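Local coordinates for protein ForH (Streptomyces kaniharaensis, PDB 6NKO) that is probably a PurH-like enzyme of formycin A biosynthesis, related to IMP cyclohydrolases and likely to act in building the pyrazolopyrimidine base, at residues A23-S28 and W45-T50; I92-T97 and I109-L114; H155-S160 and L188-K193; A38-L43 and K170-G175; P123-G128 and A206-A211. One frame throughout, in Å; residues are numbered along the deposited sequence.

Contact 1 (A23-S28 and W45-T50)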
# COMPACT_ATOMS: atom_id res chain seq x y z
N ALA A 23 6.23 -4.03 -6.46
CA ALA A 23 5.09 -3.94 -5.55
C ALA A 23 5.53 -3.36 -4.21
O ALA A 23 6.66 -3.59 -3.77
CB ALA A 23 4.46 -5.32 -5.31
N VAL A 24 4.63 -2.62 -3.56
CA VAL A 24 4.87 -2.05 -2.23
C VAL A 24 3.85 -2.64 -1.27
O VAL A 24 2.64 -2.47 -1.46
CB VAL A 24 4.78 -0.51 -2.24
CG1 VAL A 24 5.01 0.05 -0.84
CG2 VAL A 24 5.79 0.07 -3.22
N LEU A 25 4.33 -3.33 -0.24
CA LEU A 25 3.49 -4.02 0.73
C LEU A 25 3.56 -3.25 2.05
O LEU A 25 4.56 -3.32 2.76
CB LEU A 25 3.93 -5.47 0.91
CG LEU A 25 3.30 -6.55 0.03
CD1 LEU A 25 3.09 -6.09 -1.40
CD2 LEU A 25 4.14 -7.82 0.07
N ALA A 26 2.48 -2.53 2.38
CA ALA A 26 2.41 -1.72 3.60
C ALA A 26 1.14 -2.10 4.37
O ALA A 26 0.21 -1.31 4.49
CB ALA A 26 2.43 -0.23 3.28
N VAL A 27 1.12 -3.32 4.90
CA VAL A 27 -0.08 -3.87 5.54
C VAL A 27 0.16 -4.00 7.04
O VAL A 27 1.26 -4.33 7.48
CB VAL A 27 -0.47 -5.23 4.93
CG1 VAL A 27 -0.84 -5.07 3.46
CG2 VAL A 27 0.64 -6.25 5.10
N SER A 28 -0.89 -3.71 7.81
CA SER A 28 -0.90 -3.97 9.24
C SER A 28 -1.56 -5.31 9.55
O SER A 28 -1.12 -6.03 10.46
CB SER A 28 -1.63 -2.85 9.98
OG SER A 28 -1.04 -1.59 9.69
N TRP A 45 8.84 -10.22 -9.90
CA TRP A 45 8.57 -8.89 -9.37
C TRP A 45 9.59 -8.52 -8.31
O TRP A 45 10.19 -9.38 -7.66
CB TRP A 45 7.16 -8.83 -8.77
CG TRP A 45 6.05 -8.71 -9.75
CD1 TRP A 45 5.84 -9.48 -10.86
CD2 TRP A 45 4.96 -7.78 -9.71
NE1 TRP A 45 4.70 -9.08 -11.51
CE2 TRP A 45 4.15 -8.03 -10.83
CE3 TRP A 45 4.61 -6.75 -8.83
CZ2 TRP A 45 3.00 -7.29 -11.09
CZ3 TRP A 45 3.47 -6.01 -9.10
CH2 TRP A 45 2.67 -6.29 -10.22
N ARG A 46 9.78 -7.22 -8.13
CA ARG A 46 10.46 -6.70 -6.95
C ARG A 46 9.41 -6.38 -5.91
O ARG A 46 8.40 -5.73 -6.21
CB ARG A 46 11.29 -5.47 -7.30
CG ARG A 46 12.58 -5.78 -8.03
CD ARG A 46 13.36 -4.52 -8.34
NE ARG A 46 13.32 -3.57 -7.23
CZ ARG A 46 13.17 -2.26 -7.37
NH1 ARG A 46 13.05 -1.73 -8.58
NH2 ARG A 46 13.15 -1.47 -6.30
N VAL A 47 9.63 -6.85 -4.68
CA VAL A 47 8.67 -6.70 -3.60
C VAL A 47 9.33 -5.90 -2.49
O VAL A 47 10.35 -6.32 -1.93
CB VAL A 47 8.17 -8.05 -3.09
CG1 VAL A 47 7.25 -7.87 -1.88
CG2 VAL A 47 7.45 -8.81 -4.20
N ALA A 48 8.76 -4.73 -2.19
CA ALA A 48 9.26 -3.85 -1.14
C ALA A 48 8.18 -3.66 -0.09
O ALA A 48 6.99 -3.57 -0.41
CB ALA A 48 9.70 -2.51 -1.72
N ALA A 49 8.60 -3.59 1.18
CA ALA A 49 7.66 -3.62 2.29
C ALA A 49 8.02 -2.57 3.33
O ALA A 49 9.19 -2.18 3.47
CB ALA A 49 7.62 -5.00 2.95
N THR A 50 7.01 -2.13 4.07
CA THR A 50 7.23 -1.27 5.23
C THR A 50 7.74 -2.10 6.40
O THR A 50 8.01 -3.30 6.28
CB THR A 50 5.95 -0.53 5.60
OG1 THR A 50 4.85 -1.46 5.65
CG2 THR A 50 5.65 0.57 4.60

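Contact 2 (I92-T97 and I109-L114)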
# COMPACT_ATOMS: atom_id res chain seq x y z
N ILE A 92 3.62 6.10 -8.02
CA ILE A 92 2.21 5.74 -7.96
C ILE A 92 1.35 6.70 -8.77
O ILE A 92 0.42 6.28 -9.46
CB ILE A 92 1.74 5.68 -6.49
CG1 ILE A 92 2.46 4.56 -5.74
CG2 ILE A 92 0.24 5.50 -6.41
CD1 ILE A 92 2.45 4.73 -4.24
N LEU A 93 1.64 8.00 -8.71
CA LEU A 93 0.76 9.01 -9.27
C LEU A 93 1.11 9.43 -10.69
O LEU A 93 0.26 10.02 -11.37
CB LEU A 93 0.75 10.26 -8.38
CG LEU A 93 0.24 10.08 -6.95
CD1 LEU A 93 0.48 11.33 -6.12
CD2 LEU A 93 -1.24 9.72 -6.97
N ALA A 94 2.32 9.15 -11.15
CA ALA A 94 2.75 9.63 -12.46
C ALA A 94 1.89 9.03 -13.57
O ALA A 94 1.57 7.84 -13.56
CB ALA A 94 4.22 9.29 -12.70
N ARG A 95 1.52 9.88 -14.53
CA ARG A 95 0.68 9.47 -15.65
C ARG A 95 1.55 8.84 -16.74
O ARG A 95 2.74 8.59 -16.55
CB ARG A 95 -0.10 10.67 -16.19
CG ARG A 95 -1.41 10.95 -15.47
CD ARG A 95 -1.17 11.72 -14.18
NE ARG A 95 -2.16 12.77 -13.94
CZ ARG A 95 -2.13 13.98 -14.48
NH1 ARG A 95 -1.14 14.32 -15.30
NH2 ARG A 95 -3.08 14.86 -14.20
N GLU A 96 0.94 8.55 -17.89
CA GLU A 96 1.67 8.11 -19.07
C GLU A 96 1.88 9.24 -20.07
O GLU A 96 2.16 8.98 -21.24
CB GLU A 96 0.95 6.94 -19.73
CG GLU A 96 0.95 5.66 -18.91
CD GLU A 96 2.33 5.03 -18.81
OE1 GLU A 96 3.06 5.01 -19.82
OE2 GLU A 96 2.68 4.55 -17.71
N THR A 97 1.76 10.49 -19.63
CA THR A 97 2.04 11.63 -20.49
C THR A 97 3.53 11.67 -20.84
O THR A 97 4.37 11.07 -20.17
CB THR A 97 1.64 12.94 -19.81
OG1 THR A 97 2.31 13.04 -18.54
CG2 THR A 97 0.14 12.99 -19.58
N ILE A 109 12.88 7.29 -11.50
CA ILE A 109 11.78 6.84 -10.65
C ILE A 109 11.09 5.67 -11.35
O ILE A 109 10.44 5.87 -12.39
CB ILE A 109 10.79 7.98 -10.36
CG1 ILE A 109 11.51 9.14 -9.67
CG2 ILE A 109 9.64 7.46 -9.51
CD1 ILE A 109 10.66 10.39 -9.54
N PRO A 110 11.19 4.46 -10.83
CA PRO A 110 10.45 3.34 -11.41
C PRO A 110 8.97 3.41 -11.06
O PRO A 110 8.56 4.02 -10.07
CB PRO A 110 11.10 2.11 -10.77
CG PRO A 110 11.59 2.60 -9.45
CD PRO A 110 11.94 4.06 -9.62
N ARG A 111 8.17 2.78 -11.91
CA ARG A 111 6.74 2.69 -11.66
C ARG A 111 6.46 1.66 -10.58
O ARG A 111 7.07 0.59 -10.55
CB ARG A 111 5.99 2.33 -12.95
CG ARG A 111 4.64 1.67 -12.74
CD ARG A 111 3.60 2.68 -12.26
NE ARG A 111 3.09 3.50 -13.35
CZ ARG A 111 2.65 4.75 -13.20
NH1 ARG A 111 2.68 5.32 -12.01
NH2 ARG A 111 2.20 5.42 -14.25
N ILE A 112 5.54 1.99 -9.68
CA ILE A 112 5.04 1.05 -8.68
C ILE A 112 3.75 0.46 -9.24
O ILE A 112 2.75 1.16 -9.41
CB ILE A 112 4.81 1.72 -7.32
CG1 ILE A 112 6.15 2.01 -6.64
CG2 ILE A 112 3.94 0.85 -6.44
CD1 ILE A 112 6.08 3.07 -5.56
N ASP A 113 3.78 -0.84 -9.55
CA ASP A 113 2.66 -1.49 -10.21
C ASP A 113 1.59 -2.00 -9.25
O ASP A 113 0.46 -2.25 -9.69
CB ASP A 113 3.17 -2.66 -11.06
CG ASP A 113 4.32 -2.27 -11.96
OD1 ASP A 113 4.07 -1.73 -13.05
OD2 ASP A 113 5.49 -2.50 -11.55
N LEU A 114 1.91 -2.15 -7.97
CA LEU A 114 0.96 -2.71 -7.02
C LEU A 114 1.19 -2.08 -5.65
O LEU A 114 2.33 -1.99 -5.19
CB LEU A 114 1.09 -4.23 -6.93
CG LEU A 114 0.03 -4.98 -6.12
CD1 LEU A 114 -0.40 -6.24 -6.85
CD2 LEU A 114 0.54 -5.30 -4.72

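Contact 3 (H155-S160 and L188-K193)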
# COMPACT_ATOMS: atom_id res chain seq x y z
N HIS A 155 -2.71 2.03 -13.97
CA HIS A 155 -1.28 1.76 -13.91
C HIS A 155 -0.80 1.24 -12.56
O HIS A 155 0.36 0.82 -12.46
CB HIS A 155 -0.49 3.03 -14.28
CG HIS A 155 -1.00 3.70 -15.51
ND1 HIS A 155 -1.19 3.04 -16.70
CD2 HIS A 155 -1.36 4.99 -15.74
CE1 HIS A 155 -1.65 3.88 -17.61
NE2 HIS A 155 -1.76 5.07 -17.05
N VAL A 156 -1.63 1.26 -11.52
CA VAL A 156 -1.29 0.71 -10.22
C VAL A 156 -2.47 -0.13 -9.73
O VAL A 156 -3.62 0.31 -9.79
CB VAL A 156 -0.96 1.80 -9.18
CG1 VAL A 156 -0.17 1.20 -8.03
CG2 VAL A 156 -0.20 2.95 -9.82
N ILE A 157 -2.17 -1.33 -9.24
CA ILE A 157 -3.19 -2.22 -8.69
C ILE A 157 -3.38 -1.85 -7.22
O ILE A 157 -2.41 -1.93 -6.44
CB ILE A 157 -2.80 -3.69 -8.84
CG1 ILE A 157 -2.66 -4.05 -10.32
CG2 ILE A 157 -3.84 -4.58 -8.18
CD1 ILE A 157 -1.67 -5.16 -10.58
N PRO A 158 -4.59 -1.45 -6.80
CA PRO A 158 -4.80 -1.07 -5.40
C PRO A 158 -5.43 -2.19 -4.59
O PRO A 158 -6.62 -2.49 -4.77
CB PRO A 158 -5.73 0.14 -5.50
CG PRO A 158 -6.40 0.01 -6.90
CD PRO A 158 -5.78 -1.17 -7.61
N LEU A 159 -4.68 -2.80 -3.68
CA LEU A 159 -5.16 -3.92 -2.88
C LEU A 159 -5.23 -3.52 -1.42
O LEU A 159 -4.31 -2.87 -0.90
CB LEU A 159 -4.27 -5.14 -3.05
CG LEU A 159 -4.43 -5.93 -4.35
CD1 LEU A 159 -3.20 -6.78 -4.63
CD2 LEU A 159 -5.70 -6.78 -4.34
N SER A 160 -6.30 -3.94 -0.74
CA SER A 160 -6.47 -3.68 0.69
C SER A 160 -6.99 -4.92 1.40
O SER A 160 -6.38 -5.38 2.37
CB SER A 160 -7.43 -2.50 0.91
OG SER A 160 -7.41 -2.07 2.27
N LEU A 188 -10.82 -1.13 -11.63
CA LEU A 188 -11.77 -0.13 -11.15
C LEU A 188 -12.58 -0.64 -9.97
O LEU A 188 -12.87 0.11 -9.03
CB LEU A 188 -12.70 0.30 -12.30
CG LEU A 188 -14.03 0.95 -11.92
CD1 LEU A 188 -13.82 2.32 -11.31
CD2 LEU A 188 -14.93 1.04 -13.15
N ALA A 189 -12.94 -1.93 -9.98
CA ALA A 189 -13.65 -2.51 -8.84
C ALA A 189 -12.79 -2.47 -7.59
O ALA A 189 -13.29 -2.18 -6.49
CB ALA A 189 -14.08 -3.94 -9.16
N LEU A 190 -11.49 -2.76 -7.72
CA LEU A 190 -10.59 -2.66 -6.58
C LEU A 190 -10.38 -1.21 -6.17
O LEU A 190 -10.22 -0.91 -4.98
CB LEU A 190 -9.25 -3.32 -6.90
CG LEU A 190 -9.21 -4.85 -6.94
CD1 LEU A 190 -7.90 -5.33 -7.53
CD2 LEU A 190 -9.43 -5.43 -5.56
N ALA A 191 -10.38 -0.29 -7.14
CA ALA A 191 -10.17 1.12 -6.83
C ALA A 191 -11.35 1.68 -6.05
O ALA A 191 -11.17 2.38 -5.05
CB ALA A 191 -9.95 1.91 -8.12
N GLU A 192 -12.57 1.37 -6.48
CA GLU A 192 -13.76 1.80 -5.74
C GLU A 192 -13.77 1.19 -4.34
O GLU A 192 -14.14 1.86 -3.37
CB GLU A 192 -15.02 1.40 -6.50
CG GLU A 192 -16.30 1.68 -5.74
CD GLU A 192 -17.31 0.57 -5.85
OE1 GLU A 192 -18.34 0.76 -6.53
OE2 GLU A 192 -17.08 -0.51 -5.26
N LYS A 193 -13.37 -0.07 -4.23
CA LYS A 193 -13.31 -0.72 -2.92
C LYS A 193 -12.26 -0.05 -2.03
O LYS A 193 -12.47 0.09 -0.82
CB LYS A 193 -13.01 -2.21 -3.09
CG LYS A 193 -13.01 -3.00 -1.81
CD LYS A 193 -12.73 -4.47 -2.08
CE LYS A 193 -12.98 -5.32 -0.85
NZ LYS A 193 -12.82 -6.77 -1.14
O HOH W 1 -8.67 -2.66 -3.07

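Contact 4 (A38-L43 and K170-G175)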
# COMPACT_ATOMS: atom_id res chain seq x y z
N ALA A 38 5.42 -13.95 -1.78
CA ALA A 38 6.14 -15.05 -2.40
C ALA A 38 5.68 -15.26 -3.84
O ALA A 38 6.51 -15.47 -4.74
CB ALA A 38 5.95 -16.33 -1.59
N GLY A 39 4.37 -15.20 -4.09
CA GLY A 39 3.87 -15.38 -5.44
C GLY A 39 4.39 -14.33 -6.41
O GLY A 39 4.66 -14.63 -7.58
N LEU A 40 4.55 -13.09 -5.93
CA LEU A 40 5.08 -12.04 -6.80
C LEU A 40 6.58 -12.23 -7.03
O LEU A 40 7.08 -11.96 -8.13
CB LEU A 40 4.79 -10.67 -6.19
CG LEU A 40 3.32 -10.30 -6.02
CD1 LEU A 40 3.18 -9.12 -5.06
CD2 LEU A 40 2.66 -9.99 -7.35
N LEU A 41 7.31 -12.69 -6.01
CA LEU A 41 8.75 -12.88 -6.16
C LEU A 41 9.07 -13.98 -7.17
O LEU A 41 10.02 -13.85 -7.95
CB LEU A 41 9.38 -13.18 -4.80
CG LEU A 41 9.47 -12.00 -3.83
CD1 LEU A 41 9.80 -12.49 -2.43
CD2 LEU A 41 10.50 -10.98 -4.31
N ARG A 42 8.29 -15.06 -7.17
CA ARG A 42 8.50 -16.12 -8.16
C ARG A 42 8.19 -15.64 -9.57
O ARG A 42 8.71 -16.22 -10.53
CB ARG A 42 7.64 -17.34 -7.82
CG ARG A 42 7.72 -17.78 -6.37
CD ARG A 42 7.20 -19.20 -6.19
NE ARG A 42 6.27 -19.30 -5.07
CZ ARG A 42 4.95 -19.27 -5.19
NH1 ARG A 42 4.39 -19.14 -6.39
NH2 ARG A 42 4.17 -19.36 -4.12
N LEU A 43 7.35 -14.62 -9.72
CA LEU A 43 7.05 -14.04 -11.03
C LEU A 43 8.10 -13.03 -11.48
O LEU A 43 7.93 -12.43 -12.55
CB LEU A 43 5.67 -13.39 -11.00
CG LEU A 43 4.47 -14.33 -10.95
CD1 LEU A 43 3.17 -13.54 -10.87
CD2 LEU A 43 4.46 -15.26 -12.15
N LYS A 170 -3.41 -14.93 -9.03
CA LYS A 170 -3.72 -15.90 -10.07
C LYS A 170 -3.77 -15.25 -11.44
O LYS A 170 -3.20 -15.77 -12.40
CB LYS A 170 -5.04 -16.62 -9.76
CG LYS A 170 -4.99 -17.46 -8.50
CD LYS A 170 -5.80 -18.74 -8.63
CE LYS A 170 -5.80 -19.52 -7.33
NZ LYS A 170 -4.43 -19.69 -6.77
N LEU A 171 -4.43 -14.09 -11.54
CA LEU A 171 -4.49 -13.36 -12.81
C LEU A 171 -3.09 -13.05 -13.33
O LEU A 171 -2.79 -13.28 -14.51
CB LEU A 171 -5.29 -12.08 -12.64
CG LEU A 171 -6.81 -12.17 -12.74
CD1 LEU A 171 -7.46 -10.92 -12.17
CD2 LEU A 171 -7.24 -12.38 -14.18
N LEU A 172 -2.22 -12.53 -12.46
CA LEU A 172 -0.85 -12.25 -12.87
C LEU A 172 -0.11 -13.52 -13.27
O LEU A 172 0.79 -13.48 -14.12
CB LEU A 172 -0.10 -11.53 -11.75
CG LEU A 172 -0.46 -10.07 -11.49
CD1 LEU A 172 0.15 -9.60 -10.18
CD2 LEU A 172 -0.01 -9.18 -12.64
N GLU A 173 -0.48 -14.66 -12.67
CA GLU A 173 0.20 -15.91 -12.99
C GLU A 173 -0.21 -16.47 -14.34
O GLU A 173 0.61 -17.09 -15.03
CB GLU A 173 -0.05 -16.94 -11.88
CG GLU A 173 1.05 -16.97 -10.83
CD GLU A 173 0.62 -17.65 -9.54
OE1 GLU A 173 1.39 -17.59 -8.55
OE2 GLU A 173 -0.48 -18.23 -9.50
N GLN A 174 -1.47 -16.27 -14.75
CA GLN A 174 -1.87 -16.70 -16.09
C GLN A 174 -1.21 -15.84 -17.16
O GLN A 174 -0.88 -16.35 -18.24
CB GLN A 174 -3.39 -16.64 -16.26
CG GLN A 174 -4.20 -16.90 -15.00
CD GLN A 174 -4.37 -18.38 -14.70
OE1 GLN A 174 -3.77 -19.23 -15.35
NE2 GLN A 174 -5.19 -18.69 -13.70
N GLY A 175 -1.00 -14.55 -16.89
CA GLY A 175 -0.45 -13.64 -17.87
C GLY A 175 1.03 -13.37 -17.72
O GLY A 175 1.50 -12.27 -18.01

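Contact 5 (P123-G128 and A206-A211)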
# COMPACT_ATOMS: atom_id res chain seq x y z
N PRO A 123 -9.95 0.58 18.48
CA PRO A 123 -10.85 0.31 19.61
C PRO A 123 -12.22 0.94 19.44
O PRO A 123 -12.47 1.63 18.45
CB PRO A 123 -10.10 0.91 20.81
CG PRO A 123 -9.28 2.00 20.21
CD PRO A 123 -8.86 1.51 18.85
N GLU A 124 -13.11 0.71 20.41
CA GLU A 124 -14.47 1.21 20.31
C GLU A 124 -14.56 2.64 20.85
O GLU A 124 -13.77 3.04 21.71
CB GLU A 124 -15.42 0.30 21.09
CG GLU A 124 -15.60 -1.10 20.49
CD GLU A 124 -15.85 -1.11 18.99
OE1 GLU A 124 -14.90 -0.87 18.20
OE2 GLU A 124 -17.01 -1.35 18.59
N PRO A 125 -15.52 3.43 20.35
CA PRO A 125 -15.72 4.79 20.87
C PRO A 125 -16.42 4.76 22.22
O PRO A 125 -17.63 4.52 22.31
CB PRO A 125 -16.59 5.44 19.78
CG PRO A 125 -17.31 4.31 19.14
CD PRO A 125 -16.37 3.14 19.19
N GLN A 126 -15.66 5.00 23.28
CA GLN A 126 -16.20 5.10 24.62
C GLN A 126 -16.01 6.52 25.15
O GLN A 126 -15.02 7.18 24.81
CB GLN A 126 -15.53 4.11 25.58
CG GLN A 126 -15.44 2.68 25.04
CD GLN A 126 -16.45 1.74 25.67
OE1 GLN A 126 -16.97 2.01 26.75
NE2 GLN A 126 -16.73 0.63 24.99
N PRO A 127 -16.94 7.02 25.96
CA PRO A 127 -16.81 8.39 26.48
C PRO A 127 -15.53 8.56 27.28
O PRO A 127 -15.15 7.69 28.07
CB PRO A 127 -18.05 8.55 27.36
CG PRO A 127 -19.04 7.57 26.81
CD PRO A 127 -18.22 6.40 26.35
N GLY A 128 -14.86 9.69 27.06
CA GLY A 128 -13.58 9.93 27.70
C GLY A 128 -12.45 9.09 27.14
O GLY A 128 -11.48 8.82 27.85
N ALA A 206 -12.71 9.38 13.11
CA ALA A 206 -13.42 10.58 13.53
C ALA A 206 -14.31 10.30 14.73
O ALA A 206 -14.40 11.12 15.65
CB ALA A 206 -14.25 11.14 12.37
N GLU A 207 -14.96 9.14 14.75
CA GLU A 207 -15.79 8.77 15.89
C GLU A 207 -14.96 8.63 17.16
O GLU A 207 -15.45 8.94 18.26
CB GLU A 207 -16.53 7.47 15.60
CG GLU A 207 -17.87 7.34 16.30
CD GLU A 207 -18.54 6.01 16.02
OE1 GLU A 207 -17.87 5.10 15.49
OE2 GLU A 207 -19.74 5.88 16.34
N LEU A 208 -13.72 8.15 17.05
CA LEU A 208 -12.87 8.03 18.22
C LEU A 208 -12.45 9.40 18.74
O LEU A 208 -12.41 9.63 19.95
CB LEU A 208 -11.65 7.17 17.91
CG LEU A 208 -11.96 5.75 17.40
CD1 LEU A 208 -10.68 4.96 17.16
CD2 LEU A 208 -12.87 5.01 18.36
N PHE A 209 -12.12 10.33 17.83
CA PHE A 209 -11.79 11.68 18.25
C PHE A 209 -12.98 12.37 18.89
O PHE A 209 -12.83 13.09 19.89
CB PHE A 209 -11.28 12.49 17.05
CG PHE A 209 -9.82 12.31 16.77
CD1 PHE A 209 -8.86 12.73 17.68
CD2 PHE A 209 -9.40 11.71 15.59
CE1 PHE A 209 -7.51 12.56 17.42
CE2 PHE A 209 -8.05 11.54 15.33
CZ PHE A 209 -7.11 11.96 16.24
N GLY A 210 -14.18 12.15 18.35
CA GLY A 210 -15.38 12.71 18.95
C GLY A 210 -15.65 12.16 20.34
O GLY A 210 -15.98 12.90 21.26
N ALA A 211 -15.52 10.84 20.50
CA ALA A 211 -15.66 10.23 21.81
C ALA A 211 -14.55 10.64 22.77
O ALA A 211 -14.75 10.61 23.99
CB ALA A 211 -15.69 8.70 21.69

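Contact 1 (A23-S28 and W45-T50)
Ala-23, Val-24 and Leu-25 pair in parallel with Val-47, Ala-48 and Ala-49, the axes of strands 23-26 and 46-49 coming within 4.5 Å of each other at an angle of 26°. Ala-23 N donates to Arg-46 O at 2.8 Å, and Ala-23 O accepts a bond from Ala-48 N. Leu-25 N then reaches Ala-48 O at 2.7 Å, so Ala-48 is held through both its N and its O. The last rung runs from Thr-50 N to Leu-25 O at 3.0 Å, and the same carbonyl receives a weak bond from Thr-50 OG1 at 3.4 Å. With chi1 at 48°, this hydroxyl is set between the backbone N and the carbonyl carbon, which brings it to Leu-25 O while Thr-50 CG2 rests on Ala-26 CB at 3.6 Å. On the face shared by Ala-23, Leu-25, Val-47 and Ala-49, Leu-25 CD2 meets Val-47 CG1 slantwise at 3.7 Å. Trp-45 turns an edge of its indole to Ala-23, with CE3 lying 3.8 Å from Ala-23 CB and the methyl near the ring plane; its NE1 bonds to Gly-177 O. Helix 33-42 links the two strands in a beta-alpha-beta unit, and its Ile-33 and Ala-37 pack on Leu-25. Strand 114-117 pairs with Val-24 and Ala-26, placing strand 22-26 inside the five-stranded parallel sheet, between strands 46-49 and 114-117. The contact therefore combines a ladder that pairs buried backbone amides and carbonyls with apolar side chains, Leu-25 and Val-47, packed under helix 33-42.

Contact 2 (I92-T97 and I109-L114)
Arg-111 drives its guanidinium into the turn after helix 86-93 and grips Ala-94 O with both terminal nitrogens. The main bond runs from Arg-111 NH2 to Ala-94 O at 2.6 Å and is nearly straight (164°), the oxygen lying at the edge of the guanidinium and in its plane. A weak second bond comes from Arg-111 NH1 to Ala-94 O at 3.2 Å. CG of Arg-111 lies roughly opposite the backbone N (chi1 156°), and bends at chi2 and chi3 then curl the chain so that its end reaches the turn. Glu-96 is bent at chi2 as well, which brings Glu-96 OE2 to 3.6 Å from Arg-111 NH2 in a long salt bridge, the carboxylate and guanidinium planes being 52° apart. In this alpha/beta MGS-like domain, the arginine thus ties the approach to strand 114-117 to the carboxy-terminal end of helix 86-93, where NH1 also bonds to Gly-91 O. Asn-152 ND2 donates to Ile-92 O and Ala-94 O from another loop. A leucine in place of Arg-111 would probably leave Glu-96 without its charged mate and the turn at Ala-94 less firmly held. Deeper in the contact the chemistry becomes apolar: Ile-92 CG1 meets Ile-112 CD1 at 3.9 Å and also lies against Ile-112 CB and CG2, while Ile-112 packs on Leu-22 and Val-24 of the neighbouring strand.

Contact 3 (H155-S160 and L188-K193)
Leu-190 and Ala-191 bring helix 184-212 down on Pro-158 of strand 157-159, the segment axes passing 7.6 Å apart at 45°. Leu-190 comes first and does most of the touching. Its CB lies 3.5 Å from Pro-158 O and also faces the proline ring at CD. Its CG is anti to the carbonyl carbon (chi1 -74°), and the methyls extend past Pro-158: Leu-190 CD1 meets Leu-159 CD2 at 4.1 Å and Ile-157 CG2 at 4.2 Å. Cutting this residue back to an alanine would probably open a gap beside Ile-157 and Leu-159, leaving Pro-158 as the main apolar hold on the helix. Ala-191 follows, presenting its backbone: Pro-158 CG sits 3.9 Å from Ala-191 CA. The proline also touches Leu-146 and Ala-149 of helix 141-151, so this edge strand of the parallel sheet is packed by both helices. Further on, Lys-193 NZ turns to salt bridges with Asp-161 and Asp-164. No direct hydrogen bond joins the two segments. Instead, one water donates to Pro-158 O at 2.7 Å and to Leu-190 O at 3.0 Å, supplying the protons for two carbonyl oxygens, neither of which can donate to the other, within an otherwise apolar interface.

Contact 4 (A38-L43 and K170-G175)
Leu-40, in the last turn of helix 33-42, and Leu-43, just after it, meet Leu-172 of helix 165-174 in the close-packed part of this contact. Leu-40 CD2 touches Leu-172 CD1 at 3.8 Å, methyl to methyl, the two chains passing at a slant. Leu-43 points toward the other helix, and its CD1 lies 3.9 Å from Leu-172 CB. The other methyl, Leu-43 CD2, comes to 4.0 Å from Glu-173 CG, and here the two side chains cross at about a right angle, the aliphatic part of the glutamate completing the apolar patch. The outer side is looser and charged. Beyond CG the Glu-173 chain is extended (chi2 162°), carrying its carboxylate across toward helix 33-42. Arg-42, bent at chi3, folds back so that one face of its guanidinium lies over Ala-38 O and Gly-39 CA of its own helix. Its edge turns to the glutamate, but Arg-42 NH1 and Glu-173 OE1 remain 4.0 Å apart, with the two planes at 30°. This is longer than a salt bridge, and any attraction is probably modest on this more solvent-exposed side. No hydrogen bond crosses between the segments, so the helix ends are held mainly by apolar contacts of the leucines, with the aliphatic part of Glu-173. Below them lies the sheet: Leu-40 and Leu-41 rest on Val-47 of strand 46-49, and Leu-172 packs against Trp-45, which leads into that strand, while helix 165-174 itself follows edge strand 157-159 in the chain.

Contact 5 (P123-G128 and A206-A211)
Pro-125 and Pro-127 run past Leu-208 and Ala-211 with both CA pairs 5.1 Å apart, the irregular, proline-rich chain 123-128 lying along the last turns of helix 184-212. One backbone bond joins them, and it is weak: Gly-128 N to Ala-211 O at 3.2 Å, bent to 125°. Gly-128 has a positive phi (72°), a conformation that favours glycine. Among the side chains, Leu-208 reaches over the loop backbone, its CD2 lying 3.4 Å from Pro-123 O and 3.7 Å from Pro-125 N. The ring of Pro-125 fits among three helix residues. Its CB touches Ala-211 CB at 3.9 Å as well as the Leu-208 methyl, and its CG lies 3.8 Å from Glu-207 CD, meeting the carboxylate through a CH2 group. Its chain extended beyond CG, Glu-207 passes the proline at a slant. Ala-211 CB also sits 3.5 Å from Gln-126 O. This is a surface contact, about 26 Å from the chain centre, in which a loop between strand 114-117 and helix 141-151 drapes over the far end of the long helix. Leu-208, the buried residue here, is also packed by Leu-122, Leu-129 and Phe-134, and Phe-209 meets Phe-134 edge-to-face.

Contacts 1, 2 and 3 follow one another along the chain and lie on or beside one parallel sheet, their centres 14 to 15 Å apart: contact 1 within it, contact 2 at the approach to strand 114-117, contact 3 at edge strand 157-159. Contacts 1 and 2 meet through the backbone of Val-24 and Leu-114, contacts 2 and 3 through Asp-113 and Ile-157. Contact 4, whose segments alternate with those of contact 1, joins helices 33-42 and 165-174 and so links early and late parts of the chain beside that sheet. Contact 5 stands apart, about 41 Å from contact 4 between centres, yet shares helix 184-212 with contact 3. That helix thus connects the compact alpha/beta core with an outlying surface loop.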